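Local coordinates for protein trans-4-hydroxy-L-proline dehydratase (Clostridioides difficile 70-100-2010, PDB 6VXC) that catalyses the radical dehydration of trans-4-hydroxy-L-proline to (S)-1-pyrroline-5-carboxylate as a glycyl radical enzyme in the anaerobic breakdown of hydroxyproline, at residues R23-R28 and M387-L392; E27-L32 and L331-V336; A464-G469 and N566-Q571; I531-A536 and P651-G656. All coordinates share one frame; numbering follows the deposited sequence.

Contact 1. Residues R23-R28 and M387-L392; sequences RGTFER and MDEMKL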
loop_
_atom_site.group_PDB
_atom_site.type_symbol
_atom_site.label_atom_id
_atom_site.label_comp_id
_atom_site.label_asym_id
_atom_site.label_seq_id
_atom_site.Cartn_x
_atom_site.Cartn_y
_atom_site.Cartn_z
ATOM N N ARG A 23 25.547 7.070 6.876
ATOM C CA ARG A 23 24.543 7.760 6.109
ATOM C C ARG A 23 23.847 8.834 6.930
ATOM O O ARG A 23 23.619 8.674 8.070
ATOM C CB ARG A 23 23.589 6.788 5.431
ATOM C CG ARG A 23 24.182 6.063 4.264
ATOM C CD ARG A 23 23.205 5.107 3.594
ATOM N NE ARG A 23 23.782 4.489 2.428
ATOM C CZ ARG A 23 23.864 5.037 1.245
ATOM N NH1 ARG A 23 23.402 6.225 1.020
ATOM N NH2 ARG A 23 24.431 4.385 0.286
ATOM N N GLY A 24 23.491 9.912 6.268
ATOM C CA GLY A 24 22.940 11.091 6.928
ATOM C C GLY A 24 23.858 12.238 6.552
ATOM O O GLY A 24 25.078 12.109 6.553
ATOM N N THR A 25 23.260 13.364 6.160
ATOM C CA THR A 25 24.053 14.507 5.713
ATOM C C THR A 25 24.704 15.236 6.882
ATOM O O THR A 25 25.787 15.803 6.727
ATOM C CB THR A 25 23.161 15.462 4.908
ATOM O OG1 THR A 25 22.591 14.757 3.805
ATOM C CG2 THR A 25 23.944 16.658 4.369
ATOM N N PHE A 26 24.100 15.182 8.062
ATOM C CA PHE A 26 24.592 15.898 9.222
ATOM C C PHE A 26 24.811 14.937 10.376
ATOM O O PHE A 26 24.259 13.831 10.410
ATOM C CB PHE A 26 23.626 17.023 9.610
ATOM C CG PHE A 26 23.264 17.884 8.456
ATOM C CD1 PHE A 26 24.109 18.915 8.059
ATOM C CD2 PHE A 26 22.127 17.625 7.711
ATOM C CE1 PHE A 26 23.804 19.702 6.970
ATOM C CE2 PHE A 26 21.806 18.408 6.621
ATOM C CZ PHE A 26 22.653 19.455 6.246
ATOM N N GLU A 27 25.643 15.375 11.319
ATOM C CA GLU A 27 25.901 14.545 12.486
ATOM C C GLU A 27 24.601 14.167 13.185
ATOM O O GLU A 27 24.428 13.019 13.604
ATOM C CB GLU A 27 26.815 15.288 13.464
ATOM C CG GLU A 27 28.217 15.540 12.962
ATOM C CD GLU A 27 28.953 14.251 12.648
ATOM O OE1 GLU A 27 29.096 13.409 13.562
ATOM O OE2 GLU A 27 29.366 14.060 11.486
ATOM N N ARG A 28 23.663 15.104 13.291
ATOM C CA ARG A 28 22.379 14.790 13.916
ATOM C C ARG A 28 21.683 13.623 13.221
ATOM O O ARG A 28 21.305 12.640 13.867
ATOM C CB ARG A 28 21.472 16.021 13.910
ATOM C CG ARG A 28 20.092 15.784 14.539
ATOM C CD ARG A 28 19.109 16.876 14.133
ATOM N NE ARG A 28 19.562 18.219 14.489
ATOM C CZ ARG A 28 19.529 18.740 15.712
ATOM N NH1 ARG A 28 19.976 19.976 15.913
ATOM N NH2 ARG A 28 19.043 18.046 16.732
ATOM N N MET A 387 16.398 11.157 -0.012
ATOM C CA MET A 387 16.139 9.728 -0.200
ATOM C C MET A 387 17.407 9.006 -0.653
ATOM O O MET A 387 17.698 7.895 -0.187
ATOM C CB MET A 387 14.977 9.497 -1.177
ATOM C CG MET A 387 15.271 9.774 -2.636
ATOM S SD MET A 387 13.977 9.217 -3.775
ATOM C CE MET A 387 14.137 7.431 -3.612
ATOM N N ASP A 388 18.201 9.663 -1.502
ATOM C CA ASP A 388 19.490 9.135 -1.943
ATOM C C ASP A 388 20.426 8.925 -0.754
ATOM O O ASP A 388 20.935 7.821 -0.530
ATOM C CB ASP A 388 20.075 10.128 -2.953
ATOM C CG ASP A 388 21.247 9.597 -3.755
ATOM O OD1 ASP A 388 21.527 8.378 -3.752
ATOM O OD2 ASP A 388 21.882 10.447 -4.429
ATOM N N GLU A 389 20.609 9.963 0.064
ATOM C CA GLU A 389 21.516 9.856 1.204
ATOM C C GLU A 389 21.027 8.829 2.225
ATOM O O GLU A 389 21.799 7.982 2.683
ATOM C CB GLU A 389 21.683 11.218 1.879
ATOM C CG GLU A 389 22.573 11.158 3.134
ATOM C CD GLU A 389 24.036 10.867 2.806
ATOM O OE1 GLU A 389 24.519 11.380 1.778
ATOM O OE2 GLU A 389 24.686 10.123 3.562
ATOM N N MET A 390 19.749 8.894 2.608
ATOM C CA MET A 390 19.280 8.093 3.744
ATOM C C MET A 390 19.186 6.596 3.427
ATOM O O MET A 390 19.408 5.765 4.316
ATOM C CB MET A 390 17.924 8.612 4.224
ATOM C CG MET A 390 17.965 10.058 4.757
ATOM S SD MET A 390 19.246 10.367 5.996
ATOM C CE MET A 390 18.510 9.639 7.445
ATOM N N LYS A 391 18.863 6.237 2.192
ATOM C CA LYS A 391 18.714 4.848 1.762
ATOM C C LYS A 391 17.904 4.023 2.779
ATOM O O LYS A 391 18.335 2.982 3.271
ATOM C CB LYS A 391 20.085 4.223 1.494
ATOM C CG LYS A 391 20.025 2.932 0.661
ATOM C CD LYS A 391 21.402 2.301 0.392
ATOM C CE LYS A 391 21.245 0.987 -0.373
ATOM N NZ LYS A 391 22.528 0.405 -0.876
ATOM N N LEU A 392 16.691 4.507 3.064
ATOM C CA LEU A 392 15.750 3.844 3.966
ATOM C C LEU A 392 14.550 3.326 3.183
ATOM O O LEU A 392 14.052 3.999 2.276
ATOM C CB LEU A 392 15.273 4.799 5.062
ATOM C CG LEU A 392 16.352 5.351 6.011
ATOM C CD1 LEU A 392 15.769 6.448 6.898
ATOM C CD2 LEU A 392 17.032 4.244 6.844
HETATM O O HOH W 1 24.056 7.991 -1.557
HETATM O O HOH W 2 24.129 14.158 1.762
#
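Two hydrogen bonds, from R23 NH1 and G24 N, tie the N-terminal tail to E389 in the last turn of helix 378-390. In the first, R23 NH1 reaches the backbone E389 O at 2.9 Å, with 160° at the hydrogen. The acceptor lies in the guanidinium plane, whereas the donor stands above the carbonyl plane. In the second a backbone N-H meets a side chain: G24 N donates a hydrogen bond to E389 OE2 at 3.0 Å, meeting the carboxylate on its anti side. E389 comes back to the tail because its chain bends at chi2 (69°).

Two waters extend this network. One donates both to T25 OG1 and to E389 OE1, at 2.6 and 2.8 Å; T25 OG1 is also hydrogen-bonded to E332 of helix 324-339. The other accepts from R23 NH1 and makes a weak bond to D388, whose carboxylate is engaged mainly by K419 and R412.

The packing is modest. The extended K391 chain crosses one face of the R23 guanidinium, its CD 3.7 Å from R23 NH2, and M390 SD rests 3.9 Å from G24 CA.

With R33 of helix 27-38 also bonded to M390 O and K391 O, two arginines gather at the carbonyl end of helix 378-390. Their positive charge would interact favourably with the negative end of the helix dipole, so the tail is probably fixed there electrostatically as well as by directed bonds.

Contact 2. Residues E27-L32 and L331-V336; sequences ERTKKL and LECLWV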
loop_
_atom_site.group_PDB
_atom_site.type_symbol
_atom_site.label_atom_id
_atom_site.label_comp_id
_atom_site.label_asym_id
_atom_site.label_seq_id
_atom_site.Cartn_x
_atom_site.Cartn_y
_atom_site.Cartn_z
ATOM N N GLU A 27 25.643 15.375 11.319
ATOM C CA GLU A 27 25.901 14.545 12.486
ATOM C C GLU A 27 24.601 14.167 13.185
ATOM O O GLU A 27 24.428 13.019 13.604
ATOM C CB GLU A 27 26.815 15.288 13.464
ATOM C CG GLU A 27 28.217 15.540 12.962
ATOM C CD GLU A 27 28.953 14.251 12.648
ATOM O OE1 GLU A 27 29.096 13.409 13.562
ATOM O OE2 GLU A 27 29.366 14.060 11.486
ATOM N N ARG A 28 23.663 15.104 13.291
ATOM C CA ARG A 28 22.379 14.790 13.916
ATOM C C ARG A 28 21.683 13.623 13.221
ATOM O O ARG A 28 21.305 12.640 13.867
ATOM C CB ARG A 28 21.472 16.021 13.910
ATOM C CG ARG A 28 20.092 15.784 14.539
ATOM C CD ARG A 28 19.109 16.876 14.133
ATOM N NE ARG A 28 19.562 18.219 14.489
ATOM C CZ ARG A 28 19.529 18.740 15.712
ATOM N NH1 ARG A 28 19.976 19.976 15.913
ATOM N NH2 ARG A 28 19.043 18.046 16.732
ATOM N N THR A 29 21.529 13.705 11.895
ATOM C CA THR A 29 20.722 12.719 11.191
ATOM C C THR A 29 21.460 11.396 11.028
ATOM O O THR A 29 20.821 10.345 10.967
ATOM C CB THR A 29 20.262 13.281 9.841
ATOM O OG1 THR A 29 21.392 13.636 9.042
ATOM C CG2 THR A 29 19.381 14.517 10.045
ATOM N N LYS A 30 22.794 11.416 11.025
ATOM C CA LYS A 30 23.556 10.170 11.092
ATOM C C LYS A 30 23.229 9.393 12.364
ATOM O O LYS A 30 23.076 8.168 12.332
ATOM C CB LYS A 30 25.055 10.462 11.045
ATOM C CG LYS A 30 25.584 11.097 9.776
ATOM C CD LYS A 30 27.044 11.489 9.980
ATOM C CE LYS A 30 27.636 12.239 8.792
ATOM N NZ LYS A 30 27.727 11.453 7.559
ATOM N N LYS A 31 23.158 10.094 13.496
ATOM C CA LYS A 31 22.835 9.486 14.786
ATOM C C LYS A 31 21.395 8.981 14.823
ATOM O O LYS A 31 21.125 7.873 15.306
ATOM C CB LYS A 31 23.075 10.516 15.899
ATOM C CG LYS A 31 22.586 10.098 17.292
ATOM C CD LYS A 31 23.003 11.092 18.396
ATOM C CE LYS A 31 22.381 12.472 18.203
ATOM N NZ LYS A 31 22.735 13.427 19.309
ATOM N N LEU A 32 20.455 9.799 14.349
ATOM C CA LEU A 32 19.060 9.377 14.308
ATOM C C LEU A 32 18.880 8.164 13.404
ATOM O O LEU A 32 18.123 7.247 13.735
ATOM C CB LEU A 32 18.167 10.535 13.862
ATOM C CG LEU A 32 17.943 11.680 14.869
ATOM C CD1 LEU A 32 17.325 12.916 14.211
ATOM C CD2 LEU A 32 17.084 11.214 16.049
ATOM N N LEU A 331 13.921 17.138 6.680
ATOM C CA LEU A 331 13.370 16.020 5.922
ATOM C C LEU A 331 14.095 14.716 6.220
ATOM O O LEU A 331 13.469 13.655 6.220
ATOM C CB LEU A 331 13.410 16.318 4.423
ATOM C CG LEU A 331 12.331 17.302 3.986
ATOM C CD1 LEU A 331 12.480 17.676 2.539
ATOM C CD2 LEU A 331 10.942 16.710 4.259
ATOM N N GLU A 332 15.406 14.763 6.464
ATOM C CA GLU A 332 16.097 13.551 6.893
ATOM C C GLU A 332 15.565 13.082 8.234
ATOM O O GLU A 332 15.403 11.880 8.460
ATOM C CB GLU A 332 17.617 13.779 6.940
ATOM C CG GLU A 332 18.223 13.829 5.528
ATOM C CD GLU A 332 19.750 14.012 5.455
ATOM O OE1 GLU A 332 20.445 13.991 6.500
ATOM O OE2 GLU A 332 20.243 14.178 4.313
ATOM N N CYS A 333 15.246 14.022 9.122
ATOM C CA CYS A 333 14.583 13.656 10.368
ATOM C C CYS A 333 13.243 12.987 10.097
ATOM O O CYS A 333 12.934 11.948 10.684
ATOM C CB CYS A 333 14.399 14.892 11.257
ATOM S SG CYS A 333 15.900 15.555 12.017
ATOM N N LEU A 334 12.430 13.583 9.219
ATOM C CA LEU A 334 11.147 12.998 8.832
ATOM C C LEU A 334 11.311 11.579 8.291
ATOM O O LEU A 334 10.560 10.670 8.666
ATOM C CB LEU A 334 10.461 13.883 7.792
ATOM C CG LEU A 334 9.064 13.375 7.398
ATOM C CD1 LEU A 334 8.173 13.226 8.639
ATOM C CD2 LEU A 334 8.411 14.282 6.377
ATOM N N TRP A 335 12.277 11.382 7.387
ATOM C CA TRP A 335 12.518 10.058 6.819
ATOM C C TRP A 335 12.751 9.029 7.915
ATOM O O TRP A 335 12.172 7.933 7.893
ATOM C CB TRP A 335 13.718 10.108 5.862
ATOM C CG TRP A 335 13.337 10.040 4.400
ATOM C CD1 TRP A 335 13.777 9.145 3.491
ATOM C CD2 TRP A 335 12.408 10.887 3.708
ATOM N NE1 TRP A 335 13.196 9.372 2.270
ATOM C CE2 TRP A 335 12.353 10.439 2.374
ATOM C CE3 TRP A 335 11.636 11.991 4.079
ATOM C CZ2 TRP A 335 11.557 11.050 1.411
ATOM C CZ3 TRP A 335 10.831 12.597 3.119
ATOM C CH2 TRP A 335 10.802 12.128 1.803
ATOM N N VAL A 336 13.583 9.380 8.900
ATOM C CA VAL A 336 13.848 8.462 9.997
ATOM C C VAL A 336 12.566 8.169 10.773
ATOM O O VAL A 336 12.342 7.037 11.209
ATOM C CB VAL A 336 14.950 9.026 10.917
ATOM C CG1 VAL A 336 15.035 8.204 12.187
ATOM C CG2 VAL A 336 16.303 9.084 10.187
#
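T29 OG1 donates to E332 OE1 at 2.7 Å, the one hydrogen bond between segments 27-32 and 331-336, approaching the oxygen almost end-on to its C-O bond. The same hydroxyl is hydrogen-bonded to F26 O, one turn back. T29 holds it between its own backbone N and carbonyl carbon (chi1 59°), which aims OG1 at the carboxylate and lays T29 CG2 3.6 Å from E332 CB. The two side chains cross at about a right angle. The other carboxylate oxygen of E332 bonds to T25 and Q328, so both oxygens of this buried group have partners.

Helices 27-38 and 324-339 run side by side and parallel here, with 3° between the segment axes and 9.7 Å separating them. They belong to the helical shell of the pyruvate formate lyase-like fold, away from the active-site residues. R28, at the edge of the interface, sends its guanidinium to E329 and D257.

The rest is packing. C333 SG lies among three side chains of the first helix: L32 CD1 at 3.7 Å, with R28 CD and T29 CG2 both at 4.1 Å. V336 CG1 sits 4.2 Å from L32 CB, and M390 of helix 378-390 packs against the same valine.

Contact 3. Residues A464-G469 and N566-Q571; sequences AYVLTG and NTRYIQ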
loop_
_atom_site.group_PDB
_atom_site.type_symbol
_atom_site.label_atom_id
_atom_site.label_comp_id
_atom_site.label_asym_id
_atom_site.label_seq_id
_atom_site.Cartn_x
_atom_site.Cartn_y
_atom_site.Cartn_z
ATOM N N ALA A 464 -12.008 8.289 -0.483
ATOM C CA ALA A 464 -11.802 6.969 0.089
ATOM C C ALA A 464 -11.695 5.999 -1.078
ATOM O O ALA A 464 -12.668 5.778 -1.806
ATOM C CB ALA A 464 -12.943 6.594 1.031
ATOM N N TYR A 465 -10.510 5.440 -1.278
ATOM C CA TYR A 465 -10.278 4.478 -2.357
ATOM C C TYR A 465 -9.692 3.243 -1.693
ATOM O O TYR A 465 -8.499 3.190 -1.392
ATOM C CB TYR A 465 -9.390 5.047 -3.485
ATOM C CG TYR A 465 -8.044 5.683 -3.128
ATOM C CD1 TYR A 465 -7.983 6.872 -2.411
ATOM C CD2 TYR A 465 -6.843 5.147 -3.608
ATOM C CE1 TYR A 465 -6.751 7.479 -2.110
ATOM C CE2 TYR A 465 -5.625 5.741 -3.326
ATOM C CZ TYR A 465 -5.579 6.907 -2.578
ATOM O OH TYR A 465 -4.354 7.488 -2.297
ATOM N N VAL A 466 -10.576 2.262 -1.439
ATOM C CA VAL A 466 -10.305 1.134 -0.555
ATOM C C VAL A 466 -9.978 -0.099 -1.398
ATOM O O VAL A 466 -10.742 -0.478 -2.290
ATOM C CB VAL A 466 -11.500 0.870 0.379
ATOM C CG1 VAL A 466 -11.249 -0.361 1.246
ATOM C CG2 VAL A 466 -11.802 2.101 1.257
ATOM N N LEU A 467 -8.843 -0.723 -1.107
ATOM C CA LEU A 467 -8.504 -2.024 -1.670
ATOM C C LEU A 467 -9.158 -3.097 -0.806
ATOM O O LEU A 467 -9.092 -3.020 0.425
ATOM C CB LEU A 467 -6.988 -2.223 -1.691
ATOM C CG LEU A 467 -6.214 -1.723 -2.921
ATOM C CD1 LEU A 467 -6.566 -0.292 -3.241
ATOM C CD2 LEU A 467 -4.718 -1.856 -2.705
ATOM N N THR A 468 -9.807 -4.087 -1.432
ATOM C CA THR A 468 -10.503 -5.107 -0.647
ATOM C C THR A 468 -9.823 -6.473 -0.652
ATOM O O THR A 468 -10.190 -7.320 0.171
ATOM C CB THR A 468 -11.973 -5.270 -1.108
ATOM O OG1 THR A 468 -12.025 -5.785 -2.439
ATOM C CG2 THR A 468 -12.751 -3.942 -1.045
ATOM N N GLY A 469 -8.863 -6.714 -1.534
ATOM C CA GLY A 469 -8.124 -7.960 -1.563
ATOM C C GLY A 469 -7.717 -8.334 -2.978
ATOM O O GLY A 469 -8.284 -7.867 -3.959
ATOM N N ASN A 566 -15.635 8.189 -3.710
ATOM C CA ASN A 566 -15.630 6.888 -3.060
ATOM C C ASN A 566 -15.513 5.801 -4.113
ATOM O O ASN A 566 -16.341 5.702 -5.023
ATOM C CB ASN A 566 -16.878 6.697 -2.189
ATOM C CG ASN A 566 -16.869 7.610 -0.983
ATOM O OD1 ASN A 566 -16.304 7.276 0.055
ATOM N ND2 ASN A 566 -17.455 8.790 -1.129
ATOM N N THR A 567 -14.439 5.039 -4.015
ATOM C CA THR A 567 -14.192 3.906 -4.886
ATOM C C THR A 567 -13.690 2.742 -4.045
ATOM O O THR A 567 -13.157 2.927 -2.954
ATOM C CB THR A 567 -13.162 4.247 -5.986
ATOM O OG1 THR A 567 -11.967 4.717 -5.367
ATOM C CG2 THR A 567 -13.685 5.326 -6.924
ATOM N N ARG A 568 -13.866 1.536 -4.580
ATOM C CA ARG A 568 -13.359 0.300 -4.004
ATOM C C ARG A 568 -12.729 -0.521 -5.118
ATOM O O ARG A 568 -13.205 -0.505 -6.257
ATOM C CB ARG A 568 -14.476 -0.521 -3.331
ATOM C CG ARG A 568 -14.568 -0.313 -1.822
ATOM C CD ARG A 568 -15.780 -0.978 -1.177
ATOM N NE ARG A 568 -15.421 -1.568 0.108
ATOM C CZ ARG A 568 -15.102 -0.859 1.189
ATOM N NH1 ARG A 568 -15.084 0.464 1.135
ATOM N NH2 ARG A 568 -14.802 -1.473 2.318
ATOM N N TYR A 569 -11.675 -1.261 -4.776
ATOM C CA TYR A 569 -10.886 -1.994 -5.748
ATOM C C TYR A 569 -10.779 -3.466 -5.363
ATOM O O TYR A 569 -10.753 -3.824 -4.184
ATOM C CB TYR A 569 -9.466 -1.382 -5.882
ATOM C CG TYR A 569 -9.454 -0.026 -6.556
ATOM C CD1 TYR A 569 -9.698 1.148 -5.841
ATOM C CD2 TYR A 569 -9.255 0.080 -7.928
ATOM C CE1 TYR A 569 -9.699 2.392 -6.478
ATOM C CE2 TYR A 569 -9.258 1.299 -8.554
ATOM C CZ TYR A 569 -9.481 2.447 -7.834
ATOM O OH TYR A 569 -9.486 3.654 -8.485
ATOM N N ILE A 570 -10.712 -4.314 -6.380
ATOM C CA ILE A 570 -10.226 -5.686 -6.261
ATOM C C ILE A 570 -8.965 -5.784 -7.113
ATOM O O ILE A 570 -8.965 -5.362 -8.269
ATOM C CB ILE A 570 -11.290 -6.714 -6.693
ATOM C CG1 ILE A 570 -12.560 -6.585 -5.834
ATOM C CG2 ILE A 570 -10.731 -8.140 -6.622
ATOM C CD1 ILE A 570 -13.683 -7.450 -6.310
ATOM N N GLN A 571 -7.880 -6.270 -6.519
ATOM C CA GLN A 571 -6.568 -6.239 -7.153
ATOM C C GLN A 571 -6.317 -7.502 -7.980
ATOM O O GLN A 571 -6.207 -8.599 -7.433
ATOM C CB GLN A 571 -5.485 -6.052 -6.091
ATOM C CG GLN A 571 -5.682 -4.871 -5.094
ATOM C CD GLN A 571 -6.337 -5.222 -3.765
ATOM O OE1 GLN A 571 -7.525 -4.977 -3.565
ATOM N NE2 GLN A 571 -5.577 -5.823 -2.867
#
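Y569 N donates to V466 O at 2.8 Å, and T567 N to A464 O at 2.9 Å, the latter almost straight at 172°. V466 N answers to T567 O, completing the alternating pattern of parallel strands. Y569 O then takes two donors from one residue, T468 N and T468 OG1, each at 2.9 Å.

Past T468 the pairing slips by a residue: Q571 N bonds to G469 O at 3.0 Å, and the side chain of Q571, bent at chi2 (95°), folds back so that its OE1 accepts from G469 N.

Strands 463-472, 565-573 and 657-661 form a parallel sheet, consistent with part of the β/α barrel of glycyl radical enzymes. Helix 506-538 lies in the long connection between the first two, and its K524 and I525 pack on I570.

On one face of the sheet, V466 and R568 run alongside one another, with V466 CG1 over one face of the guanidinium. On the other, L467 CD1 comes to 4.1 Å from Y569 CB, and Y465 CB meets the edge of the Y569 ring. The L467 side chain lies about 4 Å from that of E456, the likely proton acceptor, and about 7 Å from that of C454, the likely radical cysteine. Y465 OH bonds to S452, and its ring stands nearly perpendicular to that of H180.

Contact 4. Residues I531-A536 and P651-G656; sequences IENICA and PTVCGG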
loop_
_atom_site.group_PDB
_atom_site.type_symbol
_atom_site.label_atom_id
_atom_site.label_comp_id
_atom_site.label_asym_id
_atom_site.label_seq_id
_atom_site.Cartn_x
_atom_site.Cartn_y
_atom_site.Cartn_z
ATOM N N ILE A 531 -18.659 -6.488 4.697
ATOM C CA ILE A 531 -17.499 -5.922 5.386
ATOM C C ILE A 531 -17.543 -4.402 5.374
ATOM O O ILE A 531 -17.171 -3.749 6.358
ATOM C CB ILE A 531 -16.195 -6.475 4.770
ATOM C CG1 ILE A 531 -16.068 -7.957 5.121
ATOM C CG2 ILE A 531 -14.966 -5.689 5.237
ATOM C CD1 ILE A 531 -15.066 -8.684 4.292
ATOM N N GLU A 532 -17.995 -3.814 4.267
ATOM C CA GLU A 532 -18.118 -2.368 4.206
ATOM C C GLU A 532 -19.073 -1.852 5.283
ATOM O O GLU A 532 -18.799 -0.834 5.927
ATOM C CB GLU A 532 -18.597 -1.950 2.817
ATOM C CG GLU A 532 -18.503 -0.465 2.576
ATOM C CD GLU A 532 -18.889 -0.039 1.174
ATOM O OE1 GLU A 532 -19.082 -0.912 0.291
ATOM O OE2 GLU A 532 -18.993 1.189 0.976
ATOM N N ASN A 533 -20.194 -2.550 5.499
ATOM C CA ASN A 533 -21.113 -2.178 6.574
ATOM C C ASN A 533 -20.452 -2.268 7.937
ATOM O O ASN A 533 -20.596 -1.374 8.771
ATOM C CB ASN A 533 -22.343 -3.075 6.540
ATOM C CG ASN A 533 -23.338 -2.625 5.537
ATOM O OD1 ASN A 533 -24.130 -1.739 5.819
ATOM N ND2 ASN A 533 -23.319 -3.222 4.361
ATOM N N ILE A 534 -19.749 -3.368 8.186
ATOM C CA ILE A 534 -19.124 -3.587 9.483
ATOM C C ILE A 534 -18.112 -2.488 9.783
ATOM O O ILE A 534 -18.104 -1.917 10.878
ATOM C CB ILE A 534 -18.484 -4.988 9.528
ATOM C CG1 ILE A 534 -19.571 -6.070 9.571
ATOM C CG2 ILE A 534 -17.513 -5.103 10.685
ATOM C CD1 ILE A 534 -19.042 -7.509 9.458
ATOM N N CYS A 535 -17.273 -2.141 8.802
ATOM C CA CYS A 535 -16.284 -1.087 9.031
ATOM C C CYS A 535 -16.944 0.263 9.274
ATOM O O CYS A 535 -16.523 1.009 10.157
ATOM C CB CYS A 535 -15.314 -1.002 7.852
ATOM S SG CYS A 535 -14.298 -2.495 7.704
ATOM N N ALA A 536 -17.999 0.576 8.522
ATOM C CA ALA A 536 -18.688 1.851 8.685
ATOM C C ALA A 536 -19.309 1.986 10.071
ATOM O O ALA A 536 -19.257 3.062 10.682
ATOM C CB ALA A 536 -19.757 1.990 7.604
ATOM N N PRO A 651 -21.949 -1.125 -7.623
ATOM C CA PRO A 651 -22.072 -0.127 -6.548
ATOM C C PRO A 651 -21.409 -0.582 -5.258
ATOM O O PRO A 651 -21.353 -1.768 -4.948
ATOM C CB PRO A 651 -23.590 0.011 -6.354
ATOM C CG PRO A 651 -24.201 -1.220 -6.992
ATOM C CD PRO A 651 -23.147 -1.969 -7.760
ATOM N N THR A 652 -20.895 0.382 -4.506
ATOM C CA THR A 652 -20.479 0.166 -3.130
ATOM C C THR A 652 -21.610 0.573 -2.186
ATOM O O THR A 652 -22.518 1.309 -2.565
ATOM C CB THR A 652 -19.222 0.971 -2.789
ATOM O OG1 THR A 652 -19.558 2.364 -2.765
ATOM C CG2 THR A 652 -18.076 0.693 -3.812
ATOM N N VAL A 653 -21.520 0.109 -0.938
ATOM C CA VAL A 653 -22.600 0.357 0.019
ATOM C C VAL A 653 -22.746 1.844 0.280
ATOM O O VAL A 653 -23.859 2.371 0.334
ATOM C CB VAL A 653 -22.364 -0.413 1.329
ATOM C CG1 VAL A 653 -23.403 -0.019 2.380
ATOM C CG2 VAL A 653 -22.423 -1.906 1.079
ATOM N N CYS A 654 -21.624 2.559 0.363
ATOM C CA CYS A 654 -21.627 3.948 0.795
ATOM C C CYS A 654 -21.604 4.941 -0.358
ATOM O O CYS A 654 -21.138 6.069 -0.183
ATOM C CB CYS A 654 -20.471 4.188 1.762
ATOM S SG CYS A 654 -20.738 3.193 3.288
ATOM N N GLY A 655 -22.094 4.544 -1.529
ATOM C CA GLY A 655 -22.391 5.475 -2.597
ATOM C C GLY A 655 -21.338 5.669 -3.673
ATOM O O GLY A 655 -21.472 6.603 -4.471
ATOM N N GLY A 656 -20.316 4.818 -3.737
ATOM C CA GLY A 656 -19.340 4.842 -4.797
ATOM C C GLY A 656 -19.509 3.674 -5.748
ATOM O O GLY A 656 -20.600 3.111 -5.893
HETATM O O HOH W 3 -17.735 3.050 -0.791
#
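E532 stretches a fully extended side chain from helix 506-538 to the β turn before strand 657-661. CG lies anti to the backbone N (chi1 -169°) and the chain continues straight at chi2, which carries the carboxylate clear of the helix and under two successive backbone N-H groups. V653 N donates to E532 OE1 at 2.9 Å and C654 N to E532 OE2 at 3.0 Å. Both donors stand well above the carboxylate plane, 43° and 50° out of it, so the turn sits over the flat group. A water donating to E532 OE2 at 2.9 Å also bonds with T652 OG1.

The receiving loop is a type I turn from T652 to G655. T652 OG1 sits between its own backbone N and carbonyl carbon, where it accepts from G656 N at 2.7 Å; T652 N in turn bonds to G656 O. These links close the loop behind the turn.

V653 runs past E532 in the opposite direction, its CB 3.5 Å from E532 CD. The V653 and N533 side chains cross at about a right angle, with V653 CG2 3.6 Å from N533 ND2, while that amide nitrogen is tied to A529 O in its own helix.

R568 NE makes a long, weak ion pair with E532 OE1. The buried negative charge of E532 is therefore probably stabilised largely by turn N-H dipoles and a water; its carboxylate thereby joins helix 506-538 to the loop that leads into the sheet.

From the N terminus, contacts 1 and 2 open almost together, sharing E27 and R28 as the tail enters helix 27-38. Contact 2 closes first, on helix 324-339; contact 1 closes later, on helix 378-390, so the closing segment of 331-336 falls inside the longer loop. The two touch where K30 NZ meets G24 O, and together they make a three-helix cluster. Contacts 3 and 4 come later in the chain and cross: helix segment 531-536 lies between strands 464-469 and 566-571, while the loop 651-656 follows both. They touch where R568 passes E532 and T652, joining sheet, helix 506-538 and turn. Contacts 1 and 4 lie on opposite sides of the chain's centre, their own centres about 43 Å apart.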